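Local coordinates for nitroreductase family protein (PDB 7DP1) that probably reduces nitro groups of dinitroaniline herbicides, using bound flavin mononucleotide and electrons supplied by NADPH, at residues 82-87 and 184-189. The protein carries 1 engineered substitution. Sequence-based numbering, arbitrary orientation.
Sequences QPEYDI and TVRAEL
Glu84 and Arg186 reach for each other from opposite directions, the carboxylate meeting the NE/NH2 edge of the guanidinium, and join the loop between helices 60-74 and 96-109 to helix 182-189. The arginine chain can be followed outward. CB points toward the loop, and CG lies beside the backbone N, anti to the carbonyl carbon (chi1 -76°). Arg186 CD passes 3.9 Å from Glu84 OE2, and the bend at chi3 (-93°) presents the guanidinium edge to the acid. Arg186 NE then donates to Glu84 OE2 at 2.9 Å. Arg186 NH2 donates to Glu84 OE1 at 2.6 Å, and both bonds are nearly straight. Both oxygens lie close to the guanidinium plane, yet the two flat groups are turned 37° apart: OE1 is approached on its syn side, whereas NE meets OE2 from above the carboxylate plane. OE2 also accepts from the backbone N of Leu197 in strand 195-204. Arginine suits this place because NE and NH2 offer a coplanar pair of N-H groups, and glutamate because its two oxygens can take one each.

The second grip is neutral. Gln82, its chain extended beyond CG, brings OE1 to the first turn of the helix, 2.7 Å from Thr184 OG1 and 3.1 Å from Thr184 N. These two donors reach the amide oxygen from opposite faces of its plane, which restrains the group's rotation. Glutamine supplies a long chain ending in an uncharged carbonyl; threonine fits because its hydroxyl lies beside its own backbone N, so one acceptor serves both.

Gln82 and Glu84 also pair through their backbones with Met180 and Ala179. A bidentate salt bridge and a two-donor amide bond thus join loop and helix within the FMN-dependent nitroreductase fold, with the Glu84 side chain about 12 Å from a bound flavin.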
# COMPACT_ATOMS: atom_id res chain seq x y z
N GLN A 82 -19.71 14.62 -2.45
CA GLN A 82 -20.19 13.24 -2.55
C GLN A 82 -19.09 12.30 -2.05
O GLN A 82 -18.46 11.59 -2.84
CB GLN A 82 -20.58 12.88 -3.99
CG GLN A 82 -21.51 13.88 -4.67
CD GLN A 82 -21.61 13.64 -6.17
OE1 GLN A 82 -20.59 13.41 -6.84
NE2 GLN A 82 -22.83 13.70 -6.71
N PRO A 83 -18.84 12.32 -0.74
CA PRO A 83 -17.70 11.55 -0.20
C PRO A 83 -17.89 10.06 -0.43
O PRO A 83 -18.97 9.58 -0.14
CB PRO A 83 -17.72 11.90 1.29
CG PRO A 83 -18.52 13.15 1.38
CD PRO A 83 -19.56 13.05 0.31
N GLU A 84 -16.88 9.35 -0.95
CA GLU A 84 -16.95 7.90 -1.12
C GLU A 84 -16.80 7.19 0.22
O GLU A 84 -17.31 6.08 0.43
CB GLU A 84 -15.84 7.38 -2.07
CG GLU A 84 -16.05 7.56 -3.54
CD GLU A 84 -17.12 6.65 -4.12
OE1 GLU A 84 -18.31 7.01 -4.02
OE2 GLU A 84 -16.79 5.58 -4.69
N TYR A 85 -16.07 7.84 1.12
CA TYR A 85 -15.74 7.30 2.44
C TYR A 85 -15.14 8.43 3.28
O TYR A 85 -15.12 9.58 2.84
CB TYR A 85 -14.75 6.15 2.32
CG TYR A 85 -13.52 6.53 1.51
CD1 TYR A 85 -12.43 7.16 2.12
CD2 TYR A 85 -13.46 6.27 0.15
CE1 TYR A 85 -11.31 7.52 1.38
CE2 TYR A 85 -12.33 6.62 -0.60
CZ TYR A 85 -11.27 7.25 0.02
OH TYR A 85 -10.16 7.61 -0.71
N ASP A 86 -14.62 8.11 4.45
CA ASP A 86 -13.93 9.10 5.28
C ASP A 86 -12.46 9.21 4.88
O ASP A 86 -11.67 8.29 5.13
CB ASP A 86 -14.02 8.69 6.75
CG ASP A 86 -15.36 9.00 7.35
OD1 ASP A 86 -16.16 9.67 6.67
OD2 ASP A 86 -15.61 8.57 8.49
N ILE A 87 -12.10 10.34 4.27
CA ILE A 87 -10.72 10.51 3.80
C ILE A 87 -9.78 10.66 4.99
O ILE A 87 -8.86 9.85 5.18
CB ILE A 87 -10.59 11.74 2.87
CG1 ILE A 87 -11.53 11.58 1.67
CG2 ILE A 87 -9.15 11.92 2.42
CD1 ILE A 87 -11.33 12.64 0.59
N THR A 184 -19.81 11.30 -8.98
CA THR A 184 -19.63 12.04 -10.22
C THR A 184 -18.50 11.44 -11.06
O THR A 184 -18.66 11.18 -12.24
CB THR A 184 -19.31 13.52 -9.98
OG1 THR A 184 -20.44 14.17 -9.40
CG2 THR A 184 -18.96 14.21 -11.30
N VAL A 185 -17.36 11.23 -10.43
CA VAL A 185 -16.21 10.64 -11.12
C VAL A 185 -16.60 9.28 -11.71
O VAL A 185 -16.39 9.04 -12.90
CB VAL A 185 -15.01 10.49 -10.19
CG1 VAL A 185 -13.80 9.82 -10.91
CG2 VAL A 185 -14.62 11.85 -9.60
N ARG A 186 -17.19 8.42 -10.88
CA ARG A 186 -17.62 7.10 -11.33
C ARG A 186 -18.58 7.25 -12.50
O ARG A 186 -18.52 6.47 -13.45
CB ARG A 186 -18.29 6.30 -10.21
CG ARG A 186 -17.29 5.71 -9.21
CD ARG A 186 -17.92 4.64 -8.31
NE ARG A 186 -18.43 5.23 -7.08
CZ ARG A 186 -19.70 5.46 -6.82
NH1 ARG A 186 -20.64 5.14 -7.71
NH2 ARG A 186 -20.04 6.02 -5.66
N ALA A 187 -19.48 8.23 -12.43
CA ALA A 187 -20.39 8.46 -13.54
C ALA A 187 -19.64 8.81 -14.83
O ALA A 187 -19.88 8.20 -15.88
CB ALA A 187 -21.39 9.57 -13.19
N GLU A 188 -18.71 9.76 -14.76
CA GLU A 188 -18.03 10.24 -15.96
C GLU A 188 -17.12 9.19 -16.58
O GLU A 188 -16.82 9.23 -17.78
CB GLU A 188 -17.24 11.51 -15.66
CG GLU A 188 -18.14 12.70 -15.42
CD GLU A 188 -19.07 12.97 -16.61
OE1 GLU A 188 -18.62 12.78 -17.76
OE2 GLU A 188 -20.23 13.37 -16.38
N LEU A 189 -16.69 8.25 -15.76
CA LEU A 189 -15.84 7.15 -16.19
C LEU A 189 -16.72 5.98 -16.62
O LEU A 189 -16.25 4.99 -17.19
CB LEU A 189 -14.91 6.72 -15.05
CG LEU A 189 -13.86 7.71 -14.52
CD1 LEU A 189 -13.01 7.05 -13.46
CD2 LEU A 189 -13.00 8.33 -15.59